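Local coordinates for protein 2-methyl-3-hydroxypyridine-5-carboxylic acid oxygenase (Mesorhizobium loti, PDB 3ALJ) that probably uses FAD and molecular oxygen to oxygenate and open the pyridine ring of 2-methyl-3-hydroxypyridine-5-carboxylic acid, at residues A[102-106]-A[107-111]; A[297-300]-A[301-305]; A[26-29]-A[30-34]. All coordinates share one frame; numbering follows the deposited sequence. Where two conformers were deposited one is given.

Contact 1 of 3, residues A[102-106]-A[107-111]. With FAD (flavin-adenine dinucleotide), chain B.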
loop_
_atom_site.group_PDB
_atom_site.type_symbol
_atom_site.label_atom_id
_atom_site.label_comp_id
_atom_site.label_asym_id
_atom_site.label_seq_id
_atom_site.Cartn_x
_atom_site.Cartn_y
_atom_site.Cartn_z
ATOM N N ARG A 102 0.307 -5.080 11.311
ATOM C CA ARG A 102 -0.008 -6.404 10.772
ATOM C C ARG A 102 0.722 -6.591 9.493
ATOM O O ARG A 102 0.856 -5.632 8.668
ATOM C CB ARG A 102 -1.537 -6.492 10.447
ATOM C CG ARG A 102 -2.080 -7.946 10.483
ATOM C CD ARG A 102 -2.092 -8.493 11.981
ATOM N NE ARG A 102 -2.815 -9.750 12.001
ATOM C CZ ARG A 102 -3.087 -10.340 13.164
ATOM N NH1 ARG A 102 -2.565 -9.891 14.305
ATOM N NH2 ARG A 102 -3.847 -11.392 13.219
ATOM N N ILE A 103 1.210 -7.794 9.220
ATOM C CA ILE A 103 1.873 -8.171 7.950
ATOM C C ILE A 103 0.990 -9.241 7.325
ATOM O O ILE A 103 0.421 -10.116 7.997
ATOM C CB ILE A 103 3.247 -8.741 8.168
ATOM C CG1 ILE A 103 4.099 -7.704 8.952
ATOM C CG2 ILE A 103 3.919 -9.053 6.863
ATOM C CD1 ILE A 103 5.473 -8.252 9.318
ATOM N N MET A 104 0.870 -9.147 5.985
ATOM C CA MET A 104 0.000 -10.122 5.241
ATOM C C MET A 104 0.487 -10.158 3.816
ATOM O O MET A 104 1.158 -9.266 3.330
ATOM C CB MET A 104 -1.484 -9.731 5.274
ATOM C CG MET A 104 -1.673 -8.318 4.628
ATOM S SD MET A 104 -3.174 -7.503 5.282
ATOM C CE MET A 104 -2.477 -6.950 6.910
ATOM N N THR A 105 0.005 -11.174 3.123
ATOM C CA THR A 105 0.246 -11.114 1.637
ATOM C C THR A 105 -0.731 -10.076 1.027
ATOM O O THR A 105 -1.811 -9.851 1.526
ATOM C CB THR A 105 0.106 -12.531 0.980
ATOM O OG1 THR A 105 -1.277 -12.931 0.995
ATOM C CG2 THR A 105 0.970 -13.598 1.664
ATOM N N ARG A 106 -0.258 -9.574 -0.116
ATOM C CA ARG A 106 -1.101 -8.701 -0.887
ATOM C C ARG A 106 -2.396 -9.373 -1.307
ATOM O O ARG A 106 -3.465 -8.752 -1.262
ATOM C CB ARG A 106 -0.322 -8.242 -2.156
ATOM C CG ARG A 106 0.658 -7.221 -1.628
ATOM C CD ARG A 106 0.919 -6.136 -2.428
ATOM N NE ARG A 106 1.843 -5.127 -1.863
ATOM C CZ ARG A 106 1.744 -3.825 -2.117
ATOM N NH1 ARG A 106 0.762 -3.363 -2.810
ATOM N NH2 ARG A 106 2.671 -3.041 -1.629
ATOM N N SER A 107 -2.297 -10.632 -1.735
ATOM C CA SER A 107 -3.498 -11.355 -2.107
ATOM C C SER A 107 -4.460 -11.494 -0.955
ATOM O O SER A 107 -5.679 -11.353 -1.122
ATOM C CB SER A 107 -3.068 -12.698 -2.634
ATOM O OG SER A 107 -2.503 -12.492 -3.921
ATOM N N HIS A 108 -3.910 -11.668 0.267
ATOM C CA HIS A 108 -4.828 -11.791 1.414
ATOM C C HIS A 108 -5.621 -10.544 1.645
ATOM O O HIS A 108 -6.831 -10.603 1.850
ATOM C CB HIS A 108 -3.951 -12.174 2.646
ATOM C CG HIS A 108 -4.758 -12.416 3.879
ATOM N ND1 HIS A 108 -5.429 -13.609 4.069
ATOM C CD2 HIS A 108 -4.947 -11.665 4.968
ATOM C CE1 HIS A 108 -6.002 -13.563 5.270
ATOM N NE2 HIS A 108 -5.695 -12.411 5.849
ATOM N N LEU A 109 -4.955 -9.391 1.562
ATOM C CA LEU A 109 -5.656 -8.157 1.785
ATOM C C LEU A 109 -6.673 -7.880 0.648
ATOM O O LEU A 109 -7.814 -7.529 0.863
ATOM C CB LEU A 109 -4.655 -7.006 1.923
ATOM C CG LEU A 109 -5.221 -5.595 2.000
ATOM C CD1 LEU A 109 -6.217 -5.517 3.173
ATOM C CD2 LEU A 109 -4.119 -4.624 2.104
ATOM N N HIS A 110 -6.139 -8.059 -0.587
ATOM C CA HIS A 110 -6.947 -7.721 -1.741
ATOM C C HIS A 110 -8.175 -8.687 -1.802
ATOM O O HIS A 110 -9.297 -8.172 -2.021
ATOM C CB HIS A 110 -6.025 -7.776 -2.989
ATOM C CG HIS A 110 -6.628 -7.111 -4.152
ATOM N ND1 HIS A 110 -7.315 -7.797 -5.110
ATOM C CD2 HIS A 110 -6.658 -5.799 -4.507
ATOM C CE1 HIS A 110 -7.717 -6.944 -6.031
ATOM N NE2 HIS A 110 -7.367 -5.718 -5.660
ATOM N N ASP A 111 -8.023 -9.971 -1.468
ATOM C CA ASP A 111 -9.149 -10.889 -1.552
ATOM C C ASP A 111 -10.162 -10.564 -0.464
ATOM O O ASP A 111 -11.386 -10.522 -0.744
ATOM C CB ASP A 111 -8.662 -12.360 -1.457
ATOM C CG ASP A 111 -7.941 -12.835 -2.723
ATOM O OD1 ASP A 111 -7.710 -12.088 -3.736
ATOM O OD2 ASP A 111 -7.445 -13.996 -2.466
HETATM P PA FAD B . -2.935 0.228 -7.159
HETATM O O1A FAD B . -2.745 -0.736 -6.030
HETATM O O2A FAD B . -1.895 0.424 -8.099
HETATM O O5B FAD B . -4.259 -0.238 -7.903
HETATM C C5B FAD B . -4.740 0.464 -9.097
HETATM C C4B FAD B . -5.617 -0.587 -9.746
HETATM O O4B FAD B . -6.163 0.159 -10.887
HETATM C C3B FAD B . -4.899 -1.740 -10.345
HETATM O O3B FAD B . -5.575 -2.981 -10.057
HETATM C C2B FAD B . -4.822 -1.377 -11.872
HETATM O O2B FAD B . -4.790 -2.531 -12.731
HETATM C C1B FAD B . -6.116 -0.674 -12.117
HETATM N N9A FAD B . -6.061 0.331 -13.130
HETATM C C8A FAD B . -5.000 1.102 -13.550
HETATM N N7A FAD B . -5.379 1.994 -14.478
HETATM C C5A FAD B . -6.735 1.784 -14.674
HETATM C C6A FAD B . -7.688 2.456 -15.436
HETATM N N6A FAD B . -7.322 3.495 -16.259
HETATM N N1A FAD B . -8.942 2.006 -15.355
HETATM C C2A FAD B . -9.303 0.966 -14.595
HETATM N N3A FAD B . -8.431 0.288 -13.792
HETATM C C4A FAD B . -7.151 0.751 -13.837
HETATM N N1 FAD B . 1.885 0.398 1.232
HETATM C C2 FAD B . 1.556 0.043 2.461
HETATM O O2 FAD B . 0.562 0.490 3.054
HETATM N N3 FAD B . 2.354 -0.865 3.158
HETATM C C4 FAD B . 3.480 -1.448 2.575
HETATM O O4 FAD B . 4.087 -2.393 3.204
HETATM C C4X FAD B . 3.808 -1.039 1.294
HETATM N N5 FAD B . 5.021 -1.518 0.689
HETATM C C5X FAD B . 5.375 -1.051 -0.563
HETATM C C6 FAD B . 6.605 -1.415 -1.140
HETATM C C7 FAD B . 6.930 -1.006 -2.408
HETATM C C7M FAD B . 8.291 -1.444 -3.020
HETATM C C8 FAD B . 6.088 -0.171 -3.111
HETATM C C8M FAD B . 6.436 0.343 -4.527
HETATM C C9 FAD B . 4.862 0.207 -2.547
HETATM C C9A FAD B . 4.510 -0.197 -1.236
HETATM N N10 FAD B . 3.256 0.218 -0.604
HETATM C C10 FAD B . 2.964 -0.170 0.649
HETATM C "C1'" FAD B . 2.332 1.184 -1.367
HETATM C "C2'" FAD B . 1.190 0.392 -1.990
HETATM O "O2'" FAD B . 1.736 -0.637 -2.842
HETATM C "C3'" FAD B . 0.371 1.319 -2.907
HETATM O "O3'" FAD B . 0.371 2.657 -2.281
HETATM C "C4'" FAD B . -1.045 0.940 -3.048
HETATM O "O4'" FAD B . -1.069 -0.360 -3.704
HETATM C "C5'" FAD B . -1.792 1.882 -3.935
HETATM O "O5'" FAD B . -3.139 1.433 -4.045
HETATM P P FAD B . -4.016 2.082 -5.188
HETATM O O1P FAD B . -5.313 1.396 -5.108
HETATM O O2P FAD B . -3.975 3.579 -5.152
HETATM O O3P FAD B . -3.250 1.693 -6.558
#
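The N-cap of helix 106-119, where strand 101-105 turns into the helix beside the flavin, is built by Thr-105 and His-108. Thr-105 OG1 accepts from His-108 N at 3.0 Å, and it can do so because chi1 of 70° sets the hydroxyl between the backbone N and the carbonyl carbon. His-108 CB packs against the same OG1 at 3.2 Å, the two side chains meeting at about a right angle. The helical bonds start at once: Leu-109 N reaches Thr-105 O, and His-110 N gives Arg-106 O a straight bond of 2.8 Å. Without the Thr-105 hydroxyl, as with an alanine here, the His-108 amide would probably lose its capping acceptor and the first turn would be likely to fray.

The axes of strand residues 102-105 and helix residues 107-111 stand at 87°, and Met-104 fills the corner between them: its SD rests on Leu-109 CB at 3.7 Å, while its CB lies oblique to the His-108 ring. His-108 NE2 turns to Val-72 O.

Arg-106, in the first turn of the helix, belongs to the FAD pocket. Its NH1 and NH2 both donate to FAD O2', each at 2.9 Å, so one ribityl hydroxyl oxygen is gripped by two N-H groups at the edge of the guanidinium. NE donates to Gly-52 O, a third bond that helps set how the guanidinium is turned.

Contact 2 of 3, residues A[297-300]-A[301-305]. With FAD (flavin-adenine dinucleotide), chain B.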
loop_
_atom_site.group_PDB
_atom_site.type_symbol
_atom_site.label_atom_id
_atom_site.label_comp_id
_atom_site.label_asym_id
_atom_site.label_seq_id
_atom_site.Cartn_x
_atom_site.Cartn_y
_atom_site.Cartn_z
ATOM N N LEU A 297 8.063 4.090 5.238
ATOM C CA LEU A 297 7.159 4.014 6.382
ATOM C C LEU A 297 5.995 3.111 6.214
ATOM O O LEU A 297 5.128 3.023 7.119
ATOM C CB LEU A 297 6.695 5.438 6.816
ATOM C CG LEU A 297 7.790 6.385 7.261
ATOM C CD1 LEU A 297 7.037 7.798 7.493
ATOM C CD2 LEU A 297 8.484 5.779 8.520
ATOM N N ALA A 298 5.959 2.380 5.064
ATOM C CA ALA A 298 4.894 1.387 4.795
ATOM C C ALA A 298 3.517 1.996 5.047
ATOM O O ALA A 298 2.665 1.469 5.744
ATOM C CB ALA A 298 5.122 0.086 5.669
ATOM N N GLN A 299 3.296 3.131 4.358
ATOM C CA GLN A 299 2.067 3.894 4.401
ATOM C C GLN A 299 1.381 4.193 3.088
ATOM O O GLN A 299 0.394 4.963 3.005
ATOM C CB GLN A 299 2.281 5.228 5.186
ATOM C CG GLN A 299 2.293 4.947 6.739
ATOM C CD GLN A 299 0.909 4.561 7.262
ATOM O OE1 GLN A 299 -0.114 4.828 6.641
ATOM N NE2 GLN A 299 0.859 3.874 8.400
ATOM N N GLY A 300 1.943 3.728 1.963
ATOM C CA GLY A 300 1.293 4.088 0.721
ATOM C C GLY A 300 -0.177 3.619 0.656
ATOM O O GLY A 300 -1.081 4.395 0.241
ATOM N N ALA A 301 -0.376 2.319 0.879
ATOM C CA ALA A 301 -1.714 1.796 0.928
ATOM C C ALA A 301 -2.472 2.267 2.168
ATOM O O ALA A 301 -3.685 2.521 2.072
ATOM C CB ALA A 301 -1.766 0.241 0.895
ATOM N N GLY A 302 -1.788 2.513 3.295
ATOM C CA GLY A 302 -2.525 3.025 4.493
ATOM C C GLY A 302 -3.109 4.389 4.180
ATOM O O GLY A 302 -4.288 4.609 4.512
ATOM N N CYS A 303 -2.293 5.271 3.588
ATOM C CA CYS A 303 -2.837 6.594 3.209
ATOM C C CYS A 303 -3.874 6.458 2.090
ATOM O O CYS A 303 -4.930 7.116 2.164
ATOM C CB CYS A 303 -1.702 7.494 2.720
ATOM S SG CYS A 303 -0.652 8.055 4.105
ATOM N N ALA A 304 -3.711 5.540 1.141
ATOM C CA ALA A 304 -4.708 5.375 0.100
ATOM C C ALA A 304 -6.044 4.954 0.727
ATOM O O ALA A 304 -7.092 5.498 0.336
ATOM C CB ALA A 304 -4.292 4.286 -0.910
ATOM N N MET A 305 -6.006 4.031 1.674
ATOM C CA MET A 305 -7.219 3.521 2.297
ATOM C C MET A 305 -7.826 4.565 3.221
ATOM O O MET A 305 -9.076 4.730 3.202
ATOM C CB MET A 305 -6.862 2.233 3.040
ATOM C CG MET A 305 -6.577 1.116 2.031
ATOM S SD MET A 305 -6.027 -0.437 2.900
ATOM C CE MET A 305 -7.616 -0.963 3.622
HETATM P PA FAD B . -2.935 0.228 -7.159
HETATM O O1A FAD B . -2.745 -0.736 -6.030
HETATM O O2A FAD B . -1.895 0.424 -8.099
HETATM O O5B FAD B . -4.259 -0.238 -7.903
HETATM C C5B FAD B . -4.740 0.464 -9.097
HETATM C C4B FAD B . -5.617 -0.587 -9.746
HETATM O O4B FAD B . -6.163 0.159 -10.887
HETATM C C3B FAD B . -4.899 -1.740 -10.345
HETATM O O3B FAD B . -5.575 -2.981 -10.057
HETATM C C2B FAD B . -4.822 -1.377 -11.872
HETATM O O2B FAD B . -4.790 -2.531 -12.731
HETATM C C1B FAD B . -6.116 -0.674 -12.117
HETATM N N9A FAD B . -6.061 0.331 -13.130
HETATM C C8A FAD B . -5.000 1.102 -13.550
HETATM N N7A FAD B . -5.379 1.994 -14.478
HETATM C C5A FAD B . -6.735 1.784 -14.674
HETATM C C6A FAD B . -7.688 2.456 -15.436
HETATM N N6A FAD B . -7.322 3.495 -16.259
HETATM N N1A FAD B . -8.942 2.006 -15.355
HETATM C C2A FAD B . -9.303 0.966 -14.595
HETATM N N3A FAD B . -8.431 0.288 -13.792
HETATM C C4A FAD B . -7.151 0.751 -13.837
HETATM N N1 FAD B . 1.885 0.398 1.232
HETATM C C2 FAD B . 1.556 0.043 2.461
HETATM O O2 FAD B . 0.562 0.490 3.054
HETATM N N3 FAD B . 2.354 -0.865 3.158
HETATM C C4 FAD B . 3.480 -1.448 2.575
HETATM O O4 FAD B . 4.087 -2.393 3.204
HETATM C C4X FAD B . 3.808 -1.039 1.294
HETATM N N5 FAD B . 5.021 -1.518 0.689
HETATM C C5X FAD B . 5.375 -1.051 -0.563
HETATM C C6 FAD B . 6.605 -1.415 -1.140
HETATM C C7 FAD B . 6.930 -1.006 -2.408
HETATM C C7M FAD B . 8.291 -1.444 -3.020
HETATM C C8 FAD B . 6.088 -0.171 -3.111
HETATM C C8M FAD B . 6.436 0.343 -4.527
HETATM C C9 FAD B . 4.862 0.207 -2.547
HETATM C C9A FAD B . 4.510 -0.197 -1.236
HETATM N N10 FAD B . 3.256 0.218 -0.604
HETATM C C10 FAD B . 2.964 -0.170 0.649
HETATM C "C1'" FAD B . 2.332 1.184 -1.367
HETATM C "C2'" FAD B . 1.190 0.392 -1.990
HETATM O "O2'" FAD B . 1.736 -0.637 -2.842
HETATM C "C3'" FAD B . 0.371 1.319 -2.907
HETATM O "O3'" FAD B . 0.371 2.657 -2.281
HETATM C "C4'" FAD B . -1.045 0.940 -3.048
HETATM O "O4'" FAD B . -1.069 -0.360 -3.704
HETATM C "C5'" FAD B . -1.792 1.882 -3.935
HETATM O "O5'" FAD B . -3.139 1.433 -4.045
HETATM P P FAD B . -4.016 2.082 -5.188
HETATM O O1P FAD B . -5.313 1.396 -5.108
HETATM O O2P FAD B . -3.975 3.579 -5.152
HETATM O O3P FAD B . -3.250 1.693 -6.558
#
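Ala-301 N and Gly-302 N, in the first turn of helix 300-314, meet the pyrimidine end of the flavin. The Ala-301 N-H points almost straight at FAD N1, 3.0 Å away with an angle of 176°; the Gly-302 N-H makes a weaker, bent bond to FAD O2 at 3.1 Å. Ala-301 CB lies 3.2 Å from FAD O2. Ala-298 CB sits above the plane of the pyrimidine ring, just beyond its C4 end, 3.6 Å from FAD O4. Gly-300 faces the ribityl chain, where a side chain would run into FAD C1', so the close fit there calls for glycine.

A helix N terminus directed at N1 and O2 of the isoalloxazine is a familiar feature of flavoprotein hydroxylases; its dipole would probably stabilise negative charge on N1-C2=O, as in the anionic reduced flavin.

The second shell holds these amides in place. Gln-299 is the N-cap residue, and its O takes Cys-303 N at 2.8 Å, with Ala-304 N following onto Gly-300 O. The Gln-299 side chain folds back over the turn, bent at chi2 (-70°), which carries OE1 to 3.7 Å from Gly-302 CA; a CB on Gly-302 would clash with OE1 where it now sits. Asn-58 ND2 holds OE1 from outside. Cys-303 SG passes 3.4 Å from Gln-299 O and is covalently linked to beta-mercaptoethanol, probably from the crystallisation liquor. Farther out, Ala-301 and Met-305 lean on Phe-21 and Ala-304 on Ala-22, both of helix 21-32.

Contact 3 of 3, residues A[26-29]-A[30-34]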
loop_
_atom_site.group_PDB
_atom_site.type_symbol
_atom_site.label_atom_id
_atom_site.label_comp_id
_atom_site.label_asym_id
_atom_site.label_seq_id
_atom_site.Cartn_x
_atom_site.Cartn_y
_atom_site.Cartn_z
ATOM N N ALA A 26 -12.901 2.693 -1.451
ATOM C CA ALA A 26 -13.920 3.680 -1.770
ATOM C C ALA A 26 -15.228 3.021 -2.126
ATOM O O ALA A 26 -16.315 3.477 -1.634
ATOM C CB ALA A 26 -13.418 4.588 -2.989
ATOM N N ALA A 27 -15.188 1.971 -2.914
ATOM C CA ALA A 27 -16.436 1.308 -3.279
ATOM C C ALA A 27 -17.222 0.728 -2.115
ATOM O O ALA A 27 -18.424 0.899 -2.040
ATOM C CB ALA A 27 -16.193 0.275 -4.363
ATOM N N ILE A 28 -16.535 0.083 -1.195
ATOM C CA ILE A 28 -17.202 -0.518 -0.042
ATOM C C ILE A 28 -17.776 0.574 0.824
ATOM O O ILE A 28 -18.922 0.473 1.243
ATOM C CB ILE A 28 -16.206 -1.357 0.720
ATOM C CG1 ILE A 28 -15.864 -2.630 -0.009
ATOM C CG2 ILE A 28 -16.791 -1.693 2.119
ATOM C CD1 ILE A 28 -14.551 -3.323 0.527
ATOM N N ALA A 29 -16.962 1.601 1.082
ATOM C CA ALA A 29 -17.399 2.679 1.998
ATOM C C ALA A 29 -18.595 3.409 1.426
ATOM O O ALA A 29 -19.642 3.659 2.140
ATOM C CB ALA A 29 -16.317 3.696 2.339
ATOM N N LEU A 30 -18.601 3.635 0.115
ATOM C CA LEU A 30 -19.712 4.365 -0.529
ATOM C C LEU A 30 -20.886 3.443 -0.529
ATOM O O LEU A 30 -22.022 3.902 -0.208
ATOM C CB LEU A 30 -19.284 4.818 -1.969
ATOM C CG LEU A 30 -18.243 5.879 -1.950
ATOM C CD1 LEU A 30 -17.651 5.942 -3.431
ATOM C CD2 LEU A 30 -18.766 7.233 -1.515
ATOM N N LYS A 31 -20.722 2.150 -0.863
ATOM C CA LYS A 31 -21.894 1.211 -0.910
ATOM C C LYS A 31 -22.528 1.095 0.508
ATOM O O LYS A 31 -23.772 1.051 0.620
ATOM C CB LYS A 31 -21.460 -0.167 -1.467
ATOM C CG LYS A 31 -22.598 -1.184 -1.743
ATOM C CD LYS A 31 -23.416 -0.697 -3.003
ATOM C CE LYS A 31 -24.442 -1.845 -3.094
ATOM N NZ LYS A 31 -25.392 -1.528 -4.204
ATOM N N GLN A 32 -21.707 1.131 1.551
ATOM C CA GLN A 32 -22.300 1.014 2.929
ATOM C C GLN A 32 -23.087 2.242 3.242
ATOM O O GLN A 32 -24.063 2.115 4.014
ATOM C CB GLN A 32 -21.141 0.884 3.962
ATOM C CG GLN A 32 -20.489 -0.462 3.970
ATOM C CD GLN A 32 -19.380 -0.616 5.021
ATOM O OE1 GLN A 32 -19.107 -1.750 5.442
ATOM N NE2 GLN A 32 -18.780 0.508 5.465
ATOM N N ASN A 33 -22.775 3.378 2.667
ATOM C CA ASN A 33 -23.557 4.585 2.861
ATOM C C ASN A 33 -24.746 4.733 1.884
ATOM O O ASN A 33 -25.366 5.825 1.861
ATOM C CB ASN A 33 -22.617 5.771 2.694
ATOM C CG ASN A 33 -21.661 5.930 3.907
ATOM O OD1 ASN A 33 -20.684 6.763 3.898
ATOM N ND2 ASN A 33 -22.022 5.259 4.995
ATOM N N GLY A 34 -25.021 3.721 1.093
ATOM C CA GLY A 34 -26.255 3.757 0.241
ATOM C C GLY A 34 -25.984 4.273 -1.172
ATOM O O GLY A 34 -26.922 4.360 -1.963
HETATM O O HOH W 1 -19.020 3.411 4.919
#
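Four successive i to i+4 bonds join the two segments. Leu-30 N to Ala-26 O, Lys-31 N to Ala-27 O and Gln-32 N to Ile-28 O each measure 2.9 Å; the last, from Asn-33 N to Ala-29 O, stretches to 3.2 Å and bends to 142° as the helix runs out.

A water bridges the last turn: it donates to Ala-29 O at 2.9 Å and accepts from Gln-32 NE2 at 3.0 Å, so the carbonyl serves both Asn-33 N and the water. The Gln-32 amide is also gripped from outside, OE1 by Arg-116 NH2 and NE2 by Gly-65 O, which fixes how the amide is turned.

Side-chain packing runs along the helix. Leu-30, with CG beside its backbone N (chi1 -69°), leans back over the preceding turn, bringing CG to 3.1 Å from Ala-26 O and CD1 only loosely, 4.5 Å, from Ala-26 CB. Ile-28 and Gln-32 lie side by side and point the same way, with Ile-28 CG2 4.0 Å from Gln-32 CD. Beyond Gln-32, Ile-28 packs on Leu-113 and Ala-117 of helix 106-119, whereas Ala-29 faces Phe-309 of helix 300-314 and Ala-27 lies on Val-37 and Leu-39 of strand 36-40.

At the C-terminal end Gly-34 takes a positive phi of 95° and its N bonds Lys-31 O at 3.0 Å, while Trp-35 N reaches Leu-30 O. This Schellman motif closes helix 21-32 and leads into strand 36-40, in the beta-alpha-beta unit of a Rossmann-type FAD-binding fold.

From the N terminus, contact 3 comes first: it ends helix 21-32 and turns the chain toward strand 36-40. Contact 1 follows where strand 101-105, paired with strand 52-56, passes into helix 106-119; contact 2 is last, where the loop after helix 288-291 enters helix 300-314. Each is local and closes a single turn, so the three lie in series, with none nested or crossing. Contacts 1 and 2 both bond FAD, one at the ribityl chain and the other at the pyrimidine ring, with centres about 13 Å apart. The centre of contact 3 lies about 20 Å from that of contact 2; helix 21-32, to which it belongs, packs on both helix 106-119 and helix 300-314.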